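Local coordinates for protein indole-3-pyruvate decarboxylase (Azospirillum brasilense, PDB 2NXW) that catalyses the thiamine diphosphate- and magnesium-dependent decarboxylation of indole-3-pyruvate to indole-3-acetaldehyde, a step in the biosynthesis of the plant hormone auxin, at residues A[547-550]-A[551-555]; A[318-322]-A[323-327]; A[426-429]-A[430-434]. All coordinates share one frame; numbering follows the deposited sequence.

Contact 1: residues A[547-550]-A[551-555]; sequences DTLA and RFVQG
Asp547, Thr548 and Leu549 meet Arg551, Phe552 and Val553 in a local contact one turn apart along the C-terminal helix 547-558, which lies against helix 402-407 and helix 480-485 near the cofactor. The alpha-helical character rests on four consecutive i to i+4 backbone bonds; the straightest runs from Val553 N to Leu549 O, 2.9 Å with an angle of 168° at the hydrogen. On the inner side the CD1 branch of Leu549 lies 4.1 Å from Phe552 CD2, an oblique approach to the ring, and 4.1 Å from Val553 CG2. The side chain of Leu549 comes within about 6 Å of thiamine diphosphate. Phe405 extends this apolar patch, meeting the Phe552 ring edge-to-face and touching Leu549.

Arg551 instead doubles back along the preceding turn. Its chi1 of -70° sets CG beside the backbone N, 3.3 Å from Asp547 O, and the bend at chi3 then lays one guanidinium face over Thr548 CA. NE donates to the carbonyl of Ala278. Within this turn Asp547 OD2 stands 5.2 Å from Arg551 NH1, so the two charged groups are not in contact. The chemistry is thus divided: the carbons of Leu549, Phe552 and Val553 pack toward helices 402-407 and 480-485, whereas the arginine spends its NE on a loop carbonyl, joining the helix to that loop by a polar bond without pairing with the neighbouring aspartate.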
ATOM      1  N   ASP A 547     -10.739  39.443  11.442  1.00 13.21           N
ATOM      2  CA  ASP A 547     -10.277  39.996  10.165  1.00 15.25           C
ATOM      3  C   ASP A 547      -9.404  38.988   9.404  1.00 15.46           C
ATOM      4  O   ASP A 547      -9.459  38.893   8.167  1.00 15.67           O
ATOM      5  CB  ASP A 547      -9.480  41.283  10.387  1.00 16.17           C
ATOM      6  CG  ASP A 547     -10.338  42.436  10.891  1.00 16.21           C
ATOM      7  OD1 ASP A 547     -11.583  42.333  10.905  1.00 19.02           O
ATOM      8  OD2 ASP A 547      -9.748  43.468  11.266  1.00 21.97           O
ATOM      9  N   THR A 548      -8.590  38.228  10.129  1.00 13.97           N
ATOM     10  CA  THR A 548      -7.724  37.265   9.469  1.00 14.22           C
ATOM     11  C   THR A 548      -8.528  36.126   8.834  1.00 13.62           C
ATOM     12  O   THR A 548      -8.210  35.686   7.725  1.00 14.52           O
ATOM     13  CB  THR A 548      -6.673  36.719  10.465  1.00 13.91           C
ATOM     14  OG1 THR A 548      -5.958  37.828  11.027  1.00 17.07           O
ATOM     15  CG2 THR A 548      -5.694  35.785   9.773  1.00 16.87           C
ATOM     16  N   LEU A 549      -9.573  35.649   9.510  1.00 13.29           N
ATOM     17  CA  LEU A 549     -10.368  34.585   8.913  1.00 13.64           C
ATOM     18  C   LEU A 549     -11.124  35.157   7.718  1.00 14.83           C
ATOM     19  O   LEU A 549     -11.261  34.487   6.702  1.00 14.68           O
ATOM     20  CB  LEU A 549     -11.346  33.974   9.929  1.00 14.14           C
ATOM     21  CG  LEU A 549     -12.259  32.873   9.358  1.00 14.35           C
ATOM     22  CD1 LEU A 549     -11.425  31.761   8.716  1.00 14.62           C
ATOM     23  CD2 LEU A 549     -13.131  32.313  10.471  1.00 14.91           C
ATOM     24  N   ALA A 550     -11.579  36.402   7.817  1.00 15.02           N
ATOM     25  CA  ALA A 550     -12.289  37.003   6.689  1.00 15.62           C
ATOM     26  C   ALA A 550     -11.360  37.089   5.472  1.00 16.73           C
ATOM     27  O   ALA A 550     -11.784  36.823   4.344  1.00 18.40           O
ATOM     28  CB  ALA A 550     -12.807  38.375   7.060  1.00 14.83           C
ATOM     29  N   ARG A 551     -10.094  37.436   5.688  1.00 16.25           N
ATOM     30  CA  ARG A 551      -9.159  37.516   4.565  1.00 16.70           C
ATOM     31  C   ARG A 551      -8.888  36.127   3.990  1.00 17.95           C
ATOM     32  O   ARG A 551      -8.722  35.963   2.778  1.00 18.20           O
ATOM     33  CB  ARG A 551      -7.834  38.153   4.996  1.00 18.36           C
ATOM     34  CG  ARG A 551      -7.926  39.637   5.301  1.00 19.75           C
ATOM     35  CD  ARG A 551      -6.545  40.287   5.283  1.00 20.75           C
ATOM     36  NE  ARG A 551      -5.641  39.720   6.282  1.00 19.71           N
ATOM     37  CZ  ARG A 551      -5.649  40.025   7.578  1.00 20.98           C
ATOM     38  NH1 ARG A 551      -6.514  40.907   8.067  1.00 22.32           N
ATOM     39  NH2 ARG A 551      -4.782  39.438   8.392  1.00 23.14           N
ATOM     40  N   PHE A 552      -8.840  35.131   4.868  1.00 16.95           N
ATOM     41  CA  PHE A 552      -8.605  33.742   4.481  1.00 19.36           C
ATOM     42  C   PHE A 552      -9.725  33.284   3.550  1.00 20.95           C
ATOM     43  O   PHE A 552      -9.473  32.747   2.472  1.00 22.51           O
ATOM     44  CB  PHE A 552      -8.577  32.872   5.741  1.00 20.84           C
ATOM     45  CG  PHE A 552      -8.234  31.427   5.498  1.00 25.08           C
ATOM     46  CD1 PHE A 552      -6.918  31.033   5.269  1.00 26.36           C
ATOM     47  CD2 PHE A 552      -9.220  30.450   5.563  1.00 25.76           C
ATOM     48  CE1 PHE A 552      -6.587  29.683   5.114  1.00 28.23           C
ATOM     49  CE2 PHE A 552      -8.902  29.097   5.410  1.00 27.69           C
ATOM     50  CZ  PHE A 552      -7.584  28.714   5.187  1.00 27.87           C
ATOM     51  N   VAL A 553     -10.965  33.515   3.968  1.00 20.20           N
ATOM     52  CA  VAL A 553     -12.128  33.128   3.177  1.00 21.79           C
ATOM     53  C   VAL A 553     -12.179  33.851   1.824  1.00 23.07           C
ATOM     54  O   VAL A 553     -12.446  33.229   0.791  1.00 23.03           O
ATOM     55  CB  VAL A 553     -13.434  33.404   3.963  1.00 22.53           C
ATOM     56  CG1 VAL A 553     -14.652  33.038   3.116  1.00 24.31           C
ATOM     57  CG2 VAL A 553     -13.441  32.591   5.259  1.00 23.42           C
ATOM     58  N   GLN A 554     -11.928  35.157   1.827  1.00 21.88           N
ATOM     59  CA  GLN A 554     -11.945  35.938   0.586  1.00 23.63           C
ATOM     60  C   GLN A 554     -10.803  35.505  -0.332  1.00 25.38           C
ATOM     61  O   GLN A 554     -10.966  35.435  -1.554  1.00 24.81           O
ATOM     62  CB  GLN A 554     -11.826  37.433   0.912  1.00 24.91           C
ATOM     63  CG  GLN A 554     -11.701  38.385  -0.286  1.00 27.04           C
ATOM     64  CD  GLN A 554     -12.966  38.488  -1.130  1.00 28.58           C
ATOM     65  OE1 GLN A 554     -14.078  38.297  -0.635  1.00 29.85           O
ATOM     66  NE2 GLN A 554     -12.797  38.818  -2.408  1.00 29.65           N
ATOM     67  N   GLY A 555      -9.651  35.202   0.261  1.00 25.83           N
ATOM     68  CA  GLY A 555      -8.502  34.781  -0.520  1.00 29.86           C
ATOM     69  C   GLY A 555      -8.752  33.475  -1.245  1.00 32.61           C
ATOM     70  O   GLY A 555      -8.237  33.253  -2.346  1.00 31.81           O
TER

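Contact 2: residues A[318-322]-A[323-327]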
ATOM      1  N   ILE A 318      15.657  26.884  -1.001  1.00 18.32           N
ATOM      2  CA  ILE A 318      16.686  26.154  -0.277  1.00 18.00           C
ATOM      3  C   ILE A 318      15.945  25.675   0.962  1.00 18.14           C
ATOM      4  O   ILE A 318      15.606  26.475   1.835  1.00 18.08           O
ATOM      5  CB  ILE A 318      17.837  27.072   0.147  1.00 17.94           C
ATOM      6  CG1 ILE A 318      18.479  27.690  -1.099  1.00 20.10           C
ATOM      7  CG2 ILE A 318      18.863  26.277   0.941  1.00 19.07           C
ATOM      8  CD1 ILE A 318      19.491  28.762  -0.802  1.00 21.84           C
ATOM      9  N   HIS A 319      15.696  24.372   1.035  1.00 17.31           N
ATOM     10  CA  HIS A 319      14.943  23.795   2.144  1.00 17.48           C
ATOM     11  C   HIS A 319      15.831  23.008   3.105  1.00 16.88           C
ATOM     12  O   HIS A 319      16.273  21.903   2.787  1.00 18.64           O
ATOM     13  CB  HIS A 319      13.839  22.911   1.554  1.00 18.84           C
ATOM     14  CG  HIS A 319      12.922  22.289   2.564  1.00 20.01           C
ATOM     15  ND1 HIS A 319      12.497  22.939   3.703  1.00 21.08           N
ATOM     16  CD2 HIS A 319      12.278  21.097   2.551  1.00 18.44           C
ATOM     17  CE1 HIS A 319      11.628  22.176   4.344  1.00 17.02           C
ATOM     18  NE2 HIS A 319      11.477  21.055   3.665  1.00 22.42           N
ATOM     19  N   ALA A 320      16.100  23.587   4.274  1.00 15.85           N
ATOM     20  CA  ALA A 320      16.915  22.926   5.289  1.00 16.72           C
ATOM     21  C   ALA A 320      15.922  22.393   6.314  1.00 17.26           C
ATOM     22  O   ALA A 320      15.254  23.173   6.995  1.00 18.29           O
ATOM     23  CB  ALA A 320      17.885  23.925   5.930  1.00 17.94           C
ATOM     24  N   PHE A 321      15.835  21.072   6.431  1.00 17.14           N
ATOM     25  CA  PHE A 321      14.855  20.454   7.324  1.00 16.73           C
ATOM     26  C   PHE A 321      15.151  18.968   7.487  1.00 17.10           C
ATOM     27  O   PHE A 321      15.714  18.353   6.590  1.00 16.07           O
ATOM     28  CB  PHE A 321      13.475  20.628   6.682  1.00 15.36           C
ATOM     29  CG  PHE A 321      12.327  20.173   7.531  1.00 16.09           C
ATOM     30  CD1 PHE A 321      11.962  20.873   8.674  1.00 15.60           C
ATOM     31  CD2 PHE A 321      11.573  19.069   7.149  1.00 15.24           C
ATOM     32  CE1 PHE A 321      10.856  20.486   9.424  1.00 14.72           C
ATOM     33  CE2 PHE A 321      10.461  18.668   7.889  1.00 16.07           C
ATOM     34  CZ  PHE A 321      10.102  19.379   9.029  1.00 13.74           C
ATOM     35  N   ASP A 322      14.759  18.394   8.622  1.00 16.57           N
ATOM     36  CA  ASP A 322      14.957  16.967   8.880  1.00 17.93           C
ATOM     37  C   ASP A 322      16.384  16.480   8.632  1.00 17.99           C
ATOM     38  O   ASP A 322      16.595  15.393   8.093  1.00 19.14           O
ATOM     39  CB  ASP A 322      13.980  16.124   8.037  1.00 17.99           C
ATOM     40  CG  ASP A 322      12.619  15.945   8.702  1.00 19.66           C
ATOM     41  OD1 ASP A 322      12.484  16.264   9.900  1.00 20.56           O
ATOM     42  OD2 ASP A 322      11.690  15.464   8.015  1.00 21.43           O
ATOM     43  N   ARG A 323      17.353  17.292   9.042  1.00 17.22           N
ATOM     44  CA  ARG A 323      18.777  16.982   8.902  1.00 18.48           C
ATOM     45  C   ARG A 323      19.254  16.812   7.464  1.00 18.70           C
ATOM     46  O   ARG A 323      20.167  16.031   7.197  1.00 18.46           O
ATOM     47  CB  ARG A 323      19.140  15.736   9.728  1.00 18.21           C
ATOM     48  CG  ARG A 323      18.943  15.922  11.232  1.00 18.36           C
ATOM     49  CD  ARG A 323      19.345  14.677  12.026  1.00 20.64           C
ATOM     50  NE  ARG A 323      20.788  14.433  12.003  1.00 22.03           N
ATOM     51  CZ  ARG A 323      21.682  15.033  12.784  1.00 24.70           C
ATOM     52  NH1 ARG A 323      21.303  15.935  13.682  1.00 26.40           N
ATOM     53  NH2 ARG A 323      22.970  14.727  12.664  1.00 25.62           N
ATOM     54  N   ALA A 324      18.641  17.549   6.545  1.00 18.50           N
ATOM     55  CA  ALA A 324      19.028  17.521   5.139  1.00 17.80           C
ATOM     56  C   ALA A 324      18.826  18.912   4.567  1.00 18.48           C
ATOM     57  O   ALA A 324      18.192  19.764   5.191  1.00 17.01           O
ATOM     58  CB  ALA A 324      18.184  16.502   4.360  1.00 19.70           C
ATOM     59  N   VAL A 325      19.388  19.157   3.389  1.00 17.81           N
ATOM     60  CA  VAL A 325      19.226  20.443   2.734  1.00 18.69           C
ATOM     61  C   VAL A 325      19.014  20.199   1.253  1.00 20.60           C
ATOM     62  O   VAL A 325      19.842  19.563   0.596  1.00 21.59           O
ATOM     63  CB  VAL A 325      20.463  21.354   2.922  1.00 18.19           C
ATOM     64  CG1 VAL A 325      20.226  22.689   2.239  1.00 19.49           C
ATOM     65  CG2 VAL A 325      20.744  21.563   4.408  1.00 18.13           C
ATOM     66  N   THR A 326      17.906  20.708   0.728  1.00 21.02           N
ATOM     67  CA  THR A 326      17.575  20.545  -0.681  1.00 22.23           C
ATOM     68  C   THR A 326      17.596  21.873  -1.428  1.00 24.21           C
ATOM     69  O   THR A 326      17.025  22.862  -0.969  1.00 23.91           O
ATOM     70  CB  THR A 326      16.172  19.918  -0.846  1.00 23.41           C
ATOM     71  OG1 THR A 326      16.158  18.617  -0.247  1.00 25.39           O
ATOM     72  CG2 THR A 326      15.803  19.798  -2.321  1.00 24.39           C
ATOM     73  N   LEU A 327      18.269  21.884  -2.578  1.00 25.35           N
ATOM     74  CA  LEU A 327      18.363  23.062  -3.440  1.00 28.31           C
ATOM     75  C   LEU A 327      18.987  22.704  -4.790  1.00 30.02           C
ATOM     76  O   LEU A 327      19.604  21.651  -4.935  1.00 30.51           O
ATOM     77  CB  LEU A 327      19.190  24.172  -2.777  1.00 30.34           C
ATOM     78  CG  LEU A 327      20.547  23.901  -2.108  1.00 31.42           C
ATOM     79  CD1 LEU A 327      21.136  22.560  -2.521  1.00 32.48           C
ATOM     80  CD2 LEU A 327      21.479  25.054  -2.456  1.00 31.15           C
TER
HETATM   81  O   HOH W   1      15.635  19.141   2.555  1.00 36.98           O
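Val325 faces Ala320 across the beta hairpin of strands 318-321 and 324-327. Its CB carries two methyls: CG1, anti to the backbone N (chi1 -179°), reaches Ile318 CG2 at 4.1 Å, the two side chains lying side by side, and is as close to the carbonyl O of His319, while CG2, beside that N, meets Ala320 CB at 4.0 Å. Cys211 of helix 205-221 and Leu340 of helix 337-346 also touch Val325 on this buried face. Ala320 and Val325 form a non-hydrogen-bonded antiparallel pair, flanked by the hydrogen-bonded pairs His319-Thr326 and Phe321-Ala324.

The segment axes are 169° apart in direction. His319 N donates to Thr326 O at 2.8 Å, in the carbonyl plane; Ala324 N closes the type I' turn on Phe321 O at 3.0 Å, but from above that carbonyl's plane. On the opposite face a water donates to His319 O and also bonds to Thr326 OG1, whose hydroxyl has a second partner in Thr331. At the turn, Asp322 forms salt bridges with Lys110 and Arg177. The hairpin thus has a hydrocarbon face toward the helices and a mixed one with Phe321, Ala324 and the water-bridged Thr326, while its charged turn is held by residues distant in sequence.

Contact 3: residues A[426-429]-A[430-434]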
ATOM      1  N   PHE A 426      -6.990  20.694  20.883  1.00 10.35           N
ATOM      2  CA  PHE A 426      -5.669  21.022  21.413  1.00 10.76           C
ATOM      3  C   PHE A 426      -5.646  22.140  22.463  1.00 11.74           C
ATOM      4  O   PHE A 426      -4.883  22.084  23.428  1.00 11.67           O
ATOM      5  CB  PHE A 426      -4.789  21.449  20.225  1.00 11.31           C
ATOM      6  CG  PHE A 426      -3.395  21.881  20.592  1.00 10.82           C
ATOM      7  CD1 PHE A 426      -2.368  20.952  20.651  1.00 13.60           C
ATOM      8  CD2 PHE A 426      -3.093  23.223  20.808  1.00 11.96           C
ATOM      9  CE1 PHE A 426      -1.052  21.350  20.914  1.00 13.35           C
ATOM     10  CE2 PHE A 426      -1.779  23.632  21.073  1.00 12.21           C
ATOM     11  CZ  PHE A 426      -0.759  22.705  21.124  1.00 12.56           C
ATOM     12  N   GLY A 427      -6.500  23.138  22.265  1.00 10.88           N
ATOM     13  CA  GLY A 427      -6.477  24.339  23.085  1.00 11.14           C
ATOM     14  C   GLY A 427      -6.426  24.305  24.592  1.00 11.12           C
ATOM     15  O   GLY A 427      -5.431  24.727  25.203  1.00 11.24           O
ATOM     16  N   VAL A 428      -7.505  23.845  25.196  1.00 10.35           N
ATOM     17  CA  VAL A 428      -7.568  23.802  26.647  1.00 10.71           C
ATOM     18  C   VAL A 428      -6.490  22.877  27.226  1.00 11.29           C
ATOM     19  O   VAL A 428      -5.767  23.276  28.133  1.00 10.76           O
ATOM     20  CB  VAL A 428      -9.000  23.433  27.107  1.00 10.31           C
ATOM     21  CG1 VAL A 428      -9.021  23.082  28.588  1.00 12.44           C
ATOM     22  CG2 VAL A 428      -9.935  24.639  26.856  1.00 13.46           C
ATOM     23  N   PRO A 429      -6.356  21.642  26.711  1.00 10.27           N
ATOM     24  CA  PRO A 429      -5.318  20.748  27.243  1.00 11.21           C
ATOM     25  C   PRO A 429      -3.916  21.318  27.067  1.00 10.70           C
ATOM     26  O   PRO A 429      -3.048  21.091  27.911  1.00 10.45           O
ATOM     27  CB  PRO A 429      -5.497  19.471  26.439  1.00 12.39           C
ATOM     28  CG  PRO A 429      -6.975  19.466  26.130  1.00 12.77           C
ATOM     29  CD  PRO A 429      -7.307  20.909  25.850  1.00 10.33           C
ATOM     30  N   ALA A 430      -3.673  22.043  25.977  1.00  9.58           N
ATOM     31  CA  ALA A 430      -2.345  22.620  25.764  1.00 11.38           C
ATOM     32  C   ALA A 430      -2.110  23.726  26.794  1.00 11.94           C
ATOM     33  O   ALA A 430      -1.011  23.848  27.334  1.00 12.55           O
ATOM     34  CB  ALA A 430      -2.222  23.174  24.347  1.00 11.07           C
ATOM     35  N   GLY A 431      -3.132  24.533  27.065  1.00 10.99           N
ATOM     36  CA  GLY A 431      -2.973  25.581  28.060  1.00 11.44           C
ATOM     37  C   GLY A 431      -2.663  24.951  29.407  1.00 12.49           C
ATOM     38  O   GLY A 431      -1.845  25.466  30.172  1.00 11.93           O
ATOM     39  N   ILE A 432      -3.319  23.835  29.698  1.00 11.78           N
ATOM     40  CA  ILE A 432      -3.104  23.131  30.961  1.00 11.62           C
ATOM     41  C   ILE A 432      -1.683  22.557  31.023  1.00 11.77           C
ATOM     42  O   ILE A 432      -0.976  22.730  32.025  1.00 11.64           O
ATOM     43  CB  ILE A 432      -4.164  22.011  31.135  1.00 10.52           C
ATOM     44  CG1 ILE A 432      -5.516  22.640  31.490  1.00 11.74           C
ATOM     45  CG2 ILE A 432      -3.707  20.996  32.184  1.00 12.73           C
ATOM     46  CD1 ILE A 432      -6.691  21.684  31.369  1.00 12.43           C
ATOM     47  N   GLY A 433      -1.249  21.893  29.956  1.00 10.95           N
ATOM     48  CA  GLY A 433       0.088  21.318  29.952  1.00 11.58           C
ATOM     49  C   GLY A 433       1.159  22.382  30.087  1.00 12.38           C
ATOM     50  O   GLY A 433       2.125  22.236  30.855  1.00 12.81           O
ATOM     51  N   ALA A 434       1.000  23.469  29.340  1.00 11.23           N
ATOM     52  CA  ALA A 434       1.972  24.545  29.397  1.00 11.12           C
ATOM     53  C   ALA A 434       2.003  25.149  30.792  1.00 12.13           C
ATOM     54  O   ALA A 434       3.082  25.357  31.351  1.00 12.21           O
ATOM     55  CB  ALA A 434       1.641  25.627  28.363  1.00 11.05           C
TER
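Phe426 receives the methyl of Ala430 over one face of its ring at the start of helix 427-437. This is the tight part of the contact: Ala430 CB lies 3.6 Å from the ring centroid and 22° off the normal, a CH-pi arrangement shifted toward CE2, which it approaches to 3.3 Å. The ring reaches that position with CG anti to the backbone N (chi1 178°), and chi2 of 89° turns its face to the methyl. The same pair is tied by the backbone, Ala430 N donating to Phe426 O at 2.8 Å, nearly in line with the carbonyl bond.

Side chain to side chain the contact is looser at Val428 and Ile432, where CG1 and CD1 meet at 3.9 Å, though Ile432 CG1 still lies 3.4 Å from Val428 O. It is no solvent side, for every touching residue is buried: Thr445 and Val447 of strand 443-448 press on Val428, and Glu458 and Ile467 on Ile432. An alanine in place of Phe426 would probably leave the Ala430 methyl without its aromatic cover and open a gap beside helix 68-82.

Apart from backbone bonds, cohesion within this turn is therefore apolar. The tie to helix 68-82 is separate: Pro429 touches Ala70 and Phe73, Ala430 touches Ala77, and Phe426, its side chain about 9 Å from thiamine diphosphate, touches Asp76.

From the N terminus the chain first reaches contact 2, where residues 318-327 close a tight hairpin within the mixed sheet of the central domain. Contact 3 follows at 426-434, the opening turns of a buried helix in the C-terminal cofactor-binding domain, packed against helix 68-82 of the N-terminal one. Contact 1, at 547-555, comes last, on the terminal helix. The three are in series: none nests in or crosses another, and contacts 1 and 3 close only helical turns. No two touch; contacts 1 and 3 have centres about 26 Å apart, and contact 2 is about 31 Å from each. Contacts 1 and 3 lie near thiamine diphosphate, contact 2 away from it.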